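PDB 1MDB: 2,3-dihydroxybenzoate-AMP ligase, which belongs to the AMP-binding (ANL) enzyme family and holds adenosine monophosphate and 2,3-dihydroxy-benzoic acid in its pocket. Local coordinates for residues R62-Q68 and L169-K175; N338-D344 and G421-V425; E119-A123 and Y392-E396; R34-Y38 and L247-G251. All coordinates share one frame. Numbering follows the deposited sequence.

In the fold
Contact 2 lies nearest the ligands: Val425, at the end of its second segment, touches adenosine monophosphate, and the Tyr339 side chain is about 6 Å from 2,3-dihydroxy-benzoic acid. The other three contacts hold no residue of the ligand pockets. Contacts 1 and 4 lie on the same side of the chain's centre, with centres 22 Å apart, and contact 1 is nested inside the loop closed by contact 4. Contact 3 crosses each of the others along the sequence, and its centre is 27 Å from that of contact 1. Contacts 1 and 2 are farthest apart, 44 Å between centres, on opposite sides of the chain's centre. No two contacts touch.

Contact 1: residues R62-Q68 and L169-K175; sequences RLAAGFQ and LHTEPVK
Arg62, Leu169 and His170 have the most surface buried where 169-175, an irregular strip, wraps one side of the helical segment 62-68. The CA atoms of Leu63 and His170 are 4.3 Å apart and those of Gly66 and Leu169 4.6 Å, so the backbones are in direct contact. Arg62 anchors the strip: its O accepts a hydrogen bond from Thr171 N (2.9 Å, 158° at the hydrogen) and a CA-H...O contact from His170 CA (3.3 Å). Its side chain (chi1 m, chi2 t, chi3 p) carries NH1 to 3.7 Å from Glu172 OE1, a long salt bridge. One turn on, an ideal CB on Gly66 would clash with Leu169 O, so the lack of a side chain permits the 3.0 Å approach of Gly66 CA to Leu169 O. This loop-on-helix packing lays the loop between strands 164-165 and 184-189 against helix 53-70, which also packs on helix 86-98 and strand 154-157. Leu169 (m, t) places CB 3.8 Å from Leu63 CD1 and CD1 3.9 Å from Phe67 CE2, and also touches Ile155. The His170 ring, at chi1 m, receives Leu63 CD1 over its face in a CH-pi contact, 4.2 Å from the centroid and 15° off the normal, while His170 NE2 hydrogen-bonds Glu90 OE1. Beyond Thr171 the extended strip runs past Ala65, whose CB is 3.2 Å from Glu172 O and 4.0 Å from Val174 CG2.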
loop_
_atom_site.group_PDB
_atom_site.type_symbol
_atom_site.label_atom_id
_atom_site.label_comp_id
_atom_site.label_asym_id
_atom_site.label_seq_id
_atom_site.Cartn_x
_atom_site.Cartn_y
_atom_site.Cartn_z
ATOM N N ARG A 62 5.926 -11.998 -25.590
ATOM C CA ARG A 62 5.058 -11.708 -26.715
ATOM C C ARG A 62 4.366 -10.354 -26.603
ATOM O O ARG A 62 4.085 -9.715 -27.618
ATOM C CB ARG A 62 4.019 -12.821 -26.878
ATOM C CG ARG A 62 4.610 -14.160 -27.327
ATOM C CD ARG A 62 3.528 -15.233 -27.492
ATOM N NE ARG A 62 2.556 -14.917 -28.539
ATOM C CZ ARG A 62 2.819 -14.943 -29.844
ATOM N NH1 ARG A 62 4.028 -15.271 -30.270
ATOM N NH2 ARG A 62 1.870 -14.644 -30.723
ATOM N N LEU A 63 4.089 -9.906 -25.379
ATOM C CA LEU A 63 3.425 -8.615 -25.207
ATOM C C LEU A 63 4.433 -7.480 -25.365
ATOM O O LEU A 63 4.136 -6.452 -25.967
ATOM C CB LEU A 63 2.740 -8.526 -23.834
ATOM C CG LEU A 63 2.001 -7.213 -23.526
ATOM C CD1 LEU A 63 0.957 -6.944 -24.609
ATOM C CD2 LEU A 63 1.328 -7.284 -22.162
ATOM N N ALA A 64 5.630 -7.673 -24.829
ATOM C CA ALA A 64 6.667 -6.658 -24.936
ATOM C C ALA A 64 6.872 -6.323 -26.411
ATOM O O ALA A 64 7.021 -5.154 -26.783
ATOM C CB ALA A 64 7.968 -7.167 -24.320
ATOM N N ALA A 65 6.862 -7.353 -27.252
ATOM C CA ALA A 65 7.047 -7.153 -28.684
ATOM C C ALA A 65 5.895 -6.330 -29.229
ATOM O O ALA A 65 6.096 -5.446 -30.065
ATOM C CB ALA A 65 7.134 -8.500 -29.402
ATOM N N GLY A 66 4.684 -6.613 -28.750
ATOM C CA GLY A 66 3.529 -5.856 -29.202
ATOM C C GLY A 66 3.622 -4.398 -28.780
ATOM O O GLY A 66 3.321 -3.497 -29.559
ATOM N N PHE A 67 4.028 -4.173 -27.535
ATOM C CA PHE A 67 4.192 -2.825 -26.996
ATOM C C PHE A 67 5.226 -2.083 -27.842
ATOM O O PHE A 67 5.007 -0.946 -28.241
ATOM C CB PHE A 67 4.691 -2.874 -25.536
ATOM C CG PHE A 67 3.609 -3.152 -24.503
ATOM C CD1 PHE A 67 3.952 -3.638 -23.239
ATOM C CD2 PHE A 67 2.269 -2.889 -24.770
ATOM C CE1 PHE A 67 2.973 -3.857 -22.256
ATOM C CE2 PHE A 67 1.278 -3.102 -23.791
ATOM C CZ PHE A 67 1.630 -3.586 -22.537
ATOM N N GLN A 68 6.359 -2.736 -28.103
ATOM C CA GLN A 68 7.424 -2.129 -28.897
ATOM C C GLN A 68 6.926 -1.794 -30.295
ATOM O O GLN A 68 7.150 -0.695 -30.799
ATOM C CB GLN A 68 8.620 -3.072 -29.009
ATOM C CG GLN A 68 9.806 -2.453 -29.717
ATOM C CD GLN A 68 10.960 -3.418 -29.866
ATOM O OE1 GLN A 68 10.865 -4.413 -30.597
ATOM N NE2 GLN A 68 12.059 -3.137 -29.169
ATOM N N LEU A 169 -2.301 -7.298 -28.973
ATOM C CA LEU A 169 -0.927 -6.807 -29.008
ATOM C C LEU A 169 0.151 -7.893 -29.019
ATOM O O LEU A 169 1.218 -7.707 -29.600
ATOM C CB LEU A 169 -0.684 -5.848 -27.839
ATOM C CG LEU A 169 -1.371 -4.490 -27.990
ATOM C CD1 LEU A 169 -1.246 -3.681 -26.711
ATOM C CD2 LEU A 169 -0.744 -3.753 -29.156
ATOM N N HIS A 170 -0.123 -9.025 -28.386
ATOM C CA HIS A 170 0.846 -10.108 -28.349
ATOM C C HIS A 170 1.264 -10.471 -29.769
ATOM O O HIS A 170 0.423 -10.582 -30.666
ATOM C CB HIS A 170 0.246 -11.335 -27.658
ATOM C CG HIS A 170 -0.266 -11.056 -26.280
ATOM N ND1 HIS A 170 -1.342 -10.228 -26.043
ATOM C CD2 HIS A 170 0.165 -11.473 -25.066
ATOM C CE1 HIS A 170 -1.552 -10.147 -24.742
ATOM N NE2 HIS A 170 -0.652 -10.893 -24.125
ATOM N N THR A 171 2.563 -10.661 -29.960
ATOM C CA THR A 171 3.112 -11.001 -31.264
ATOM C C THR A 171 4.385 -11.823 -31.079
ATOM O O THR A 171 4.720 -12.221 -29.964
ATOM C CB THR A 171 3.439 -9.718 -32.058
ATOM O OG1 THR A 171 3.806 -10.055 -33.401
ATOM C CG2 THR A 171 4.581 -8.971 -31.400
ATOM N N GLU A 172 5.090 -12.076 -32.178
ATOM C CA GLU A 172 6.325 -12.846 -32.131
ATOM C C GLU A 172 7.381 -12.109 -31.304
ATOM O O GLU A 172 7.611 -10.918 -31.498
ATOM C CB GLU A 172 6.853 -13.072 -33.547
ATOM C CG GLU A 172 7.866 -14.188 -33.647
ATOM C CD GLU A 172 7.336 -15.471 -33.049
ATOM O OE1 GLU A 172 6.135 -15.760 -33.247
ATOM O OE2 GLU A 172 8.113 -16.191 -32.386
ATOM N N PRO A 173 8.036 -12.814 -30.364
ATOM C CA PRO A 173 9.065 -12.204 -29.519
ATOM C C PRO A 173 10.170 -11.571 -30.355
ATOM O O PRO A 173 10.383 -11.951 -31.504
ATOM C CB PRO A 173 9.575 -13.384 -28.698
ATOM C CG PRO A 173 8.371 -14.257 -28.587
ATOM C CD PRO A 173 7.825 -14.224 -29.989
ATOM N N VAL A 174 10.875 -10.607 -29.775
ATOM C CA VAL A 174 11.958 -9.937 -30.481
ATOM C C VAL A 174 13.104 -9.615 -29.539
ATOM O O VAL A 174 12.991 -9.797 -28.329
ATOM C CB VAL A 174 11.481 -8.621 -31.125
ATOM C CG1 VAL A 174 10.407 -8.906 -32.156
ATOM C CG2 VAL A 174 10.956 -7.680 -30.052
ATOM N N LYS A 175 14.210 -9.144 -30.104
ATOM C CA LYS A 175 15.374 -8.770 -29.312
ATOM C C LYS A 175 15.029 -7.437 -28.670
ATOM O O LYS A 175 14.641 -6.499 -29.364
ATOM C CB LYS A 175 16.593 -8.587 -30.215
ATOM C CG LYS A 175 16.765 -9.671 -31.267
ATOM C CD LYS A 175 17.900 -9.312 -32.226
ATOM C CE LYS A 175 18.110 -10.384 -33.285
ATOM N NZ LYS A 175 19.275 -10.046 -34.157
#

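Contact 2: residues N338-D344 and G421-V425; sequences NYTRLDD and GYIVV
Asn338 and Tyr339 end a strand in extended conformation, and the chain then enters a turn while 421-425 approaches from a loop into its own strand. The backbones stay apart, with CA-CA distances of 8.0 Å for Asn338 and Ile423 and 8.1 Å for Thr340 and Tyr422, so side chains bridge the gap. Asn338 (chi1 m) points its CA-to-CB bond toward the partner and sets OD1 3.6 Å from CD1 of Ile423 (m, t); Asn338 ND2 is bonded to Phe330 O on the adjacent strand. Tyr339 points away, its OH bonded to Ser214 OG. At Thr340 the CA lies 4.3 Å from Tyr422 CE2, near the plane of that ring, and OG1 bonds Gln328 N. Arg341 brings CG to 3.9 Å from Tyr422 OH and sends NH2 to Pro356 O. Arg341 to Asp344 form a type I beta turn, closed by Asp344 N to Arg341 O at 3.1 Å. Asp344 OD1 accepts twice, from Arg341 N at 2.8 Å within the turn and from Tyr422 OH at 2.6 Å across the contact; Tyr422 adopts chi1 m, its CB sideways but its ring end nearer the turn. The contact thus joins strand 337-339 of the large mixed sheet, and the turn after it, to Tyr422 and the start of edge strand 423-428 of the four-stranded antiparallel sheet, a junction bordering the adenosine monophosphate pocket, which Val425 lines.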
loop_
_atom_site.group_PDB
_atom_site.type_symbol
_atom_site.label_atom_id
_atom_site.label_comp_id
_atom_site.label_asym_id
_atom_site.label_seq_id
_atom_site.Cartn_x
_atom_site.Cartn_y
_atom_site.Cartn_z
ATOM N N ASN A 338 8.356 -2.200 7.864
ATOM C CA ASN A 338 8.543 -2.833 9.167
ATOM C C ASN A 338 7.529 -3.949 9.394
ATOM O O ASN A 338 6.346 -3.802 9.056
ATOM C CB ASN A 338 8.376 -1.795 10.283
ATOM C CG ASN A 338 9.291 -0.609 10.118
ATOM O OD1 ASN A 338 10.493 -0.696 10.376
ATOM N ND2 ASN A 338 8.728 0.513 9.671
ATOM N N TYR A 339 7.976 -5.050 9.992
ATOM C CA TYR A 339 7.077 -6.173 10.268
ATOM C C TYR A 339 7.282 -6.747 11.663
ATOM O O TYR A 339 8.394 -6.745 12.182
ATOM C CB TYR A 339 7.317 -7.362 9.321
ATOM C CG TYR A 339 7.244 -7.140 7.826
ATOM C CD1 TYR A 339 8.343 -6.657 7.119
ATOM C CD2 TYR A 339 6.104 -7.511 7.101
ATOM C CE1 TYR A 339 8.313 -6.559 5.725
ATOM C CE2 TYR A 339 6.066 -7.413 5.709
ATOM C CZ TYR A 339 7.172 -6.940 5.031
ATOM O OH TYR A 339 7.146 -6.861 3.658
ATOM N N THR A 340 6.210 -7.243 12.272
ATOM C CA THR A 340 6.367 -7.934 13.541
ATOM C C THR A 340 6.818 -9.291 12.993
ATOM O O THR A 340 6.372 -9.699 11.912
ATOM C CB THR A 340 5.033 -8.105 14.298
ATOM O OG1 THR A 340 4.038 -8.638 13.418
ATOM C CG2 THR A 340 4.568 -6.773 14.859
ATOM N N ARG A 341 7.720 -9.978 13.686
ATOM C CA ARG A 341 8.186 -11.266 13.176
ATOM C C ARG A 341 7.167 -12.359 13.440
ATOM O O ARG A 341 6.446 -12.319 14.431
ATOM C CB ARG A 341 9.549 -11.618 13.775
ATOM C CG ARG A 341 10.656 -10.635 13.379
ATOM C CD ARG A 341 10.777 -10.494 11.856
ATOM N NE ARG A 341 11.951 -9.723 11.441
ATOM C CZ ARG A 341 12.007 -8.398 11.363
ATOM N NH1 ARG A 341 10.945 -7.657 11.668
ATOM N NH2 ARG A 341 13.133 -7.808 10.979
ATOM N N LEU A 342 7.103 -13.333 12.539
ATOM C CA LEU A 342 6.136 -14.420 12.649
ATOM C C LEU A 342 6.281 -15.313 13.887
ATOM O O LEU A 342 5.328 -15.994 14.282
ATOM C CB LEU A 342 6.167 -15.261 11.367
ATOM C CG LEU A 342 5.839 -14.473 10.089
ATOM C CD1 LEU A 342 5.982 -15.369 8.856
ATOM C CD2 LEU A 342 4.423 -13.913 10.178
ATOM N N ASP A 343 7.457 -15.305 14.505
ATOM C CA ASP A 343 7.692 -16.099 15.706
ATOM C C ASP A 343 7.902 -15.190 16.918
ATOM O O ASP A 343 8.625 -15.542 17.853
ATOM C CB ASP A 343 8.917 -16.998 15.533
ATOM C CG ASP A 343 10.145 -16.231 15.089
ATOM O OD1 ASP A 343 10.141 -14.983 15.179
ATOM O OD2 ASP A 343 11.121 -16.881 14.653
ATOM N N ASP A 344 7.278 -14.015 16.889
ATOM C CA ASP A 344 7.380 -13.051 17.980
ATOM C C ASP A 344 6.315 -13.330 19.033
ATOM O O ASP A 344 5.311 -13.985 18.753
ATOM C CB ASP A 344 7.183 -11.626 17.445
ATOM C CG ASP A 344 8.476 -10.978 17.013
ATOM O OD1 ASP A 344 8.420 -9.902 16.376
ATOM O OD2 ASP A 344 9.550 -11.539 17.318
ATOM N N GLY A 421 14.285 -2.461 19.159
ATOM C CA GLY A 421 14.244 -1.747 17.897
ATOM C C GLY A 421 12.898 -1.724 17.202
ATOM O O GLY A 421 12.815 -1.349 16.035
ATOM N N TYR A 422 11.843 -2.129 17.900
ATOM C CA TYR A 422 10.509 -2.119 17.310
ATOM C C TYR A 422 9.938 -0.710 17.310
ATOM O O TYR A 422 10.354 0.141 18.097
ATOM C CB TYR A 422 9.566 -3.069 18.058
ATOM C CG TYR A 422 9.810 -4.522 17.723
ATOM C CD1 TYR A 422 10.986 -5.163 18.120
ATOM C CD2 TYR A 422 8.897 -5.240 16.946
ATOM C CE1 TYR A 422 11.248 -6.479 17.748
ATOM C CE2 TYR A 422 9.151 -6.555 16.570
ATOM C CZ TYR A 422 10.328 -7.167 16.972
ATOM O OH TYR A 422 10.589 -8.462 16.593
ATOM N N ILE A 423 8.987 -0.471 16.412
ATOM C CA ILE A 423 8.361 0.834 16.286
ATOM C C ILE A 423 6.913 0.793 16.753
ATOM O O ILE A 423 6.128 -0.071 16.351
ATOM C CB ILE A 423 8.403 1.320 14.821
ATOM C CG1 ILE A 423 9.857 1.425 14.355
ATOM C CG2 ILE A 423 7.695 2.666 14.685
ATOM C CD1 ILE A 423 10.022 1.819 12.899
ATOM N N VAL A 424 6.580 1.722 17.636
ATOM C CA VAL A 424 5.235 1.847 18.149
ATOM C C VAL A 424 4.770 3.189 17.602
ATOM O O VAL A 424 5.149 4.243 18.109
ATOM C CB VAL A 424 5.210 1.867 19.679
ATOM C CG1 VAL A 424 3.772 2.005 20.169
ATOM C CG2 VAL A 424 5.831 0.582 20.220
ATOM N N VAL A 425 3.976 3.134 16.538
ATOM C CA VAL A 425 3.464 4.326 15.879
ATOM C C VAL A 425 2.331 4.977 16.662
ATOM O O VAL A 425 1.441 4.295 17.173
ATOM C CB VAL A 425 2.959 3.980 14.453
ATOM C CG1 VAL A 425 2.456 5.241 13.737
ATOM C CG2 VAL A 425 4.083 3.340 13.656
#

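Contact 3: residues E119-A123 and Y392-E396; sequences EFAEA and YYKAE
Aromatic contact forms the heart of this meeting between the end of helix 111-120 and an irregular loop. The rings of Phe120 (chi1 t) and Tyr393 (chi1 t) form a T-shaped pair, the edge of Tyr393 toward the face of Phe120, with centroids 5.7 Å apart and planes at 77°; Phe120 CE2 and Tyr393 CD2 are 3.9 Å apart. The edge of the Phe120 ring also approaches the loop backbone, with CZ 3.5 Å from Tyr393 O and 3.6 Å from Lys394 O. The charged component is a salt bridge between Glu122 OE2 and Lys394 NZ at 3.1 Å. Lys394, m at chi1 and extended from chi2 to chi4, spans the gap; Glu122 has positive phi in a Schellman motif at the helix end. A single water supplies the bridging polar network: it accepts from Lys394 NZ at 2.5 Å and is hydrogen-bonded to Phe120 O at 2.6 Å, Tyr393 OH at 2.9 Å and, weakly, Glu122 OE2 at 2.8 Å, donating to at most two of these at once. Backbones remain well separated, Phe120 CA to Lys394 CA being 8.8 Å and Ala121 CA to Tyr393 CA 8.9 Å. Around the pair, Phe120 and Tyr393 both touch Leu199 of strand 199-203, Ala121 O takes a hydrogen bond from Arg77 NE on strand 77-80, and Ala395 is the N-cap residue of helix 396-402.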
loop_
_atom_site.group_PDB
_atom_site.type_symbol
_atom_site.label_atom_id
_atom_site.label_comp_id
_atom_site.label_asym_id
_atom_site.label_seq_id
_atom_site.Cartn_x
_atom_site.Cartn_y
_atom_site.Cartn_z
ATOM N N GLU A 119 0.025 13.600 -17.672
ATOM C CA GLU A 119 0.716 14.844 -18.027
ATOM C C GLU A 119 2.107 14.861 -17.404
ATOM O O GLU A 119 3.118 14.896 -18.095
ATOM C CB GLU A 119 -0.053 16.052 -17.498
ATOM C CG GLU A 119 -0.775 16.872 -18.539
ATOM C CD GLU A 119 -1.342 18.147 -17.943
ATOM O OE1 GLU A 119 -0.544 18.989 -17.480
ATOM O OE2 GLU A 119 -2.579 18.305 -17.926
ATOM N N PHE A 120 2.128 14.862 -16.077
ATOM C CA PHE A 120 3.362 14.876 -15.308
ATOM C C PHE A 120 4.368 13.850 -15.833
ATOM O O PHE A 120 5.480 14.204 -16.212
ATOM C CB PHE A 120 3.029 14.600 -13.846
ATOM C CG PHE A 120 4.166 14.838 -12.899
ATOM C CD1 PHE A 120 4.942 15.987 -12.993
ATOM C CD2 PHE A 120 4.416 13.945 -11.868
ATOM C CE1 PHE A 120 5.951 16.244 -12.065
ATOM C CE2 PHE A 120 5.425 14.193 -10.931
ATOM C CZ PHE A 120 6.191 15.342 -11.030
ATOM N N ALA A 121 3.971 12.582 -15.867
ATOM C CA ALA A 121 4.854 11.530 -16.345
ATOM C C ALA A 121 5.026 11.528 -17.867
ATOM O O ALA A 121 5.822 10.751 -18.404
ATOM C CB ALA A 121 4.337 10.178 -15.880
ATOM N N GLU A 122 4.286 12.394 -18.561
ATOM C CA GLU A 122 4.377 12.460 -20.017
ATOM C C GLU A 122 4.207 11.041 -20.553
ATOM O O GLU A 122 5.007 10.560 -21.355
ATOM C CB GLU A 122 5.742 13.037 -20.431
ATOM C CG GLU A 122 5.912 14.527 -20.097
ATOM C CD GLU A 122 7.370 14.967 -19.959
ATOM O OE1 GLU A 122 8.180 14.682 -20.862
ATOM O OE2 GLU A 122 7.706 15.607 -18.942
ATOM N N ALA A 123 3.150 10.387 -20.092
ATOM C CA ALA A 123 2.835 9.011 -20.458
ATOM C C ALA A 123 2.661 8.763 -21.952
ATOM O O ALA A 123 2.016 9.546 -22.659
ATOM C CB ALA A 123 1.577 8.562 -19.712
ATOM N N TYR A 392 11.819 12.314 -4.646
ATOM C CA TYR A 392 10.659 12.088 -5.494
ATOM C C TYR A 392 10.962 12.494 -6.929
ATOM O O TYR A 392 11.876 13.276 -7.185
ATOM C CB TYR A 392 9.445 12.884 -4.994
ATOM C CG TYR A 392 8.910 12.446 -3.650
ATOM C CD1 TYR A 392 9.248 13.128 -2.486
ATOM C CD2 TYR A 392 8.048 11.353 -3.548
ATOM C CE1 TYR A 392 8.733 12.737 -1.248
ATOM C CE2 TYR A 392 7.534 10.953 -2.322
ATOM C CZ TYR A 392 7.878 11.648 -1.179
ATOM O OH TYR A 392 7.376 11.243 0.029
ATOM N N TYR A 393 10.168 11.966 -7.853
ATOM C CA TYR A 393 10.303 12.227 -9.280
ATOM C C TYR A 393 10.041 13.700 -9.623
ATOM O O TYR A 393 9.008 14.258 -9.247
ATOM C CB TYR A 393 9.328 11.316 -10.020
ATOM C CG TYR A 393 9.370 11.388 -11.520
ATOM C CD1 TYR A 393 10.492 10.966 -12.232
ATOM C CD2 TYR A 393 8.265 11.837 -12.230
ATOM C CE1 TYR A 393 10.502 10.988 -13.628
ATOM C CE2 TYR A 393 8.263 11.864 -13.609
ATOM C CZ TYR A 393 9.379 11.440 -14.305
ATOM O OH TYR A 393 9.349 11.488 -15.668
ATOM N N LYS A 394 10.982 14.320 -10.335
ATOM C CA LYS A 394 10.886 15.730 -10.734
ATOM C C LYS A 394 10.174 16.595 -9.697
ATOM O O LYS A 394 9.138 17.184 -9.995
ATOM C CB LYS A 394 10.143 15.860 -12.068
ATOM C CG LYS A 394 10.749 15.069 -13.212
ATOM C CD LYS A 394 10.002 15.328 -14.509
ATOM C CE LYS A 394 10.626 14.563 -15.663
ATOM N NZ LYS A 394 9.941 14.835 -16.962
ATOM N N ALA A 395 10.714 16.673 -8.484
ATOM C CA ALA A 395 10.076 17.474 -7.441
ATOM C C ALA A 395 11.104 18.085 -6.501
ATOM O O ALA A 395 11.142 17.771 -5.307
ATOM C CB ALA A 395 9.086 16.616 -6.655
ATOM N N GLU A 396 11.925 18.969 -7.060
ATOM C CA GLU A 396 12.992 19.654 -6.334
ATOM C C GLU A 396 12.549 20.285 -5.020
ATOM O O GLU A 396 13.109 20.002 -3.958
ATOM C CB GLU A 396 13.610 20.727 -7.235
ATOM C CG GLU A 396 14.144 20.172 -8.547
ATOM C CD GLU A 396 14.483 21.253 -9.553
ATOM O OE1 GLU A 396 14.853 20.899 -10.696
ATOM O OE2 GLU A 396 14.380 22.453 -9.207
HETATM O O HOH W 1 7.840 13.425 -17.127
#

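Contact 4: residues R34-Y38 and L247-G251; sequences RAAKY and LYAGG
One backbone acceptor, Tyr248 O near the C-terminal end of helix 242-248, is satisfied by an arginine from another helix. Arg34, with chi1 and chi2 both m and chi3 t, donates from NE to Tyr248 O at 2.9 Å (136° at the hydrogen) and weakly from NH2 to the same oxygen at 3.2 Å (124°). The guanidinium also sits over the face of the Tyr248 ring, with Arg34 CZ 4.8 Å from the centroid and 10° off the normal, a cation-pi contact; Tyr248 at chi1 t thereby serves the same arginine through both backbone and ring. Gly250 has positive phi in a Schellman motif, and its N gives a weak hydrogen bond to Leu247 O at 3.2 Å. Tyr38 OH lies 3.0 Å from Gly250 CA; its 3.4 Å approach to Gly250 N has too poor an angle for a hydrogen bond. The carbonyls here have partners of their own: Gly250 O is bonded by Arg41 NH1 and Gly251 O by Tyr53 OH. The closest CA pair is Arg34 and Gly250, 7.0 Å apart. Helix 27-38 thus meets the end of helix 242-248 beside helix 53-70, which Arg34 touches at Tyr53, while Tyr248 packs on helix 204-218 and Leu247 on helix 86-98.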
loop_
_atom_site.group_PDB
_atom_site.type_symbol
_atom_site.label_atom_id
_atom_site.label_comp_id
_atom_site.label_asym_id
_atom_site.label_seq_id
_atom_site.Cartn_x
_atom_site.Cartn_y
_atom_site.Cartn_z
ATOM N N ARG A 34 12.597 -17.868 -12.808
ATOM C CA ARG A 34 11.525 -18.639 -12.192
ATOM C C ARG A 34 10.779 -19.470 -13.226
ATOM O O ARG A 34 10.350 -20.585 -12.944
ATOM C CB ARG A 34 10.528 -17.717 -11.481
ATOM C CG ARG A 34 11.115 -16.841 -10.391
ATOM C CD ARG A 34 11.819 -17.670 -9.341
ATOM N NE ARG A 34 12.394 -16.868 -8.263
ATOM C CZ ARG A 34 13.240 -15.865 -8.451
ATOM N NH1 ARG A 34 13.606 -15.530 -9.680
ATOM N NH2 ARG A 34 13.742 -15.215 -7.408
ATOM N N ALA A 35 10.619 -18.928 -14.425
ATOM C CA ALA A 35 9.903 -19.636 -15.477
ATOM C C ALA A 35 10.660 -20.864 -15.949
ATOM O O ALA A 35 10.054 -21.863 -16.347
ATOM C CB ALA A 35 9.642 -18.705 -16.655
ATOM N N ALA A 36 11.985 -20.784 -15.907
ATOM C CA ALA A 36 12.836 -21.885 -16.338
ATOM C C ALA A 36 12.885 -23.017 -15.310
ATOM O O ALA A 36 12.941 -24.191 -15.679
ATOM C CB ALA A 36 14.244 -21.371 -16.609
ATOM N N LYS A 37 12.863 -22.661 -14.028
ATOM C CA LYS A 37 12.917 -23.646 -12.953
ATOM C C LYS A 37 11.638 -24.469 -12.765
ATOM O O LYS A 37 11.684 -25.701 -12.743
ATOM C CB LYS A 37 13.266 -22.962 -11.635
ATOM C CG LYS A 37 14.646 -22.328 -11.611
ATOM C CD LYS A 37 14.997 -21.847 -10.209
ATOM C CE LYS A 37 16.441 -21.364 -10.130
ATOM N NZ LYS A 37 16.825 -20.980 -8.741
ATOM N N TYR A 38 10.499 -23.798 -12.631
ATOM C CA TYR A 38 9.233 -24.498 -12.426
ATOM C C TYR A 38 8.085 -23.937 -13.258
ATOM O O TYR A 38 7.024 -23.589 -12.733
ATOM C CB TYR A 38 8.885 -24.462 -10.943
ATOM C CG TYR A 38 9.229 -23.153 -10.255
ATOM C CD1 TYR A 38 8.500 -21.996 -10.512
ATOM C CD2 TYR A 38 10.258 -23.087 -9.307
ATOM C CE1 TYR A 38 8.778 -20.802 -9.837
ATOM C CE2 TYR A 38 10.544 -21.897 -8.624
ATOM C CZ TYR A 38 9.794 -20.759 -8.896
ATOM O OH TYR A 38 10.039 -19.580 -8.224
ATOM N N LEU A 247 5.699 -14.218 -6.104
ATOM C CA LEU A 247 6.230 -14.758 -7.351
ATOM C C LEU A 247 7.732 -14.929 -7.177
ATOM O O LEU A 247 8.337 -15.811 -7.771
ATOM C CB LEU A 247 5.969 -13.812 -8.532
ATOM C CG LEU A 247 4.547 -13.385 -8.904
ATOM C CD1 LEU A 247 4.619 -12.527 -10.157
ATOM C CD2 LEU A 247 3.652 -14.584 -9.141
ATOM N N TYR A 248 8.329 -14.072 -6.354
ATOM C CA TYR A 248 9.760 -14.144 -6.101
ATOM C C TYR A 248 10.084 -15.485 -5.451
ATOM O O TYR A 248 11.091 -16.116 -5.773
ATOM C CB TYR A 248 10.198 -13.015 -5.160
ATOM C CG TYR A 248 11.690 -13.000 -4.860
ATOM C CD1 TYR A 248 12.556 -12.150 -5.552
ATOM C CD2 TYR A 248 12.235 -13.854 -3.897
ATOM C CE1 TYR A 248 13.925 -12.149 -5.295
ATOM C CE2 TYR A 248 13.602 -13.861 -3.627
ATOM C CZ TYR A 248 14.441 -13.005 -4.326
ATOM O OH TYR A 248 15.788 -12.987 -4.035
ATOM N N ALA A 249 9.219 -15.904 -4.535
ATOM C CA ALA A 249 9.409 -17.145 -3.790
ATOM C C ALA A 249 8.853 -18.393 -4.460
ATOM O O ALA A 249 8.958 -19.482 -3.905
ATOM C CB ALA A 249 8.802 -17.005 -2.390
ATOM N N GLY A 250 8.246 -18.232 -5.630
ATOM C CA GLY A 250 7.697 -19.371 -6.339
ATOM C C GLY A 250 6.357 -19.842 -5.821
ATOM O O GLY A 250 5.942 -20.966 -6.098
ATOM N N GLY A 251 5.670 -18.991 -5.067
ATOM C CA GLY A 251 4.368 -19.363 -4.542
ATOM C C GLY A 251 3.259 -19.140 -5.547
ATOM O O GLY A 251 3.509 -19.039 -6.749
#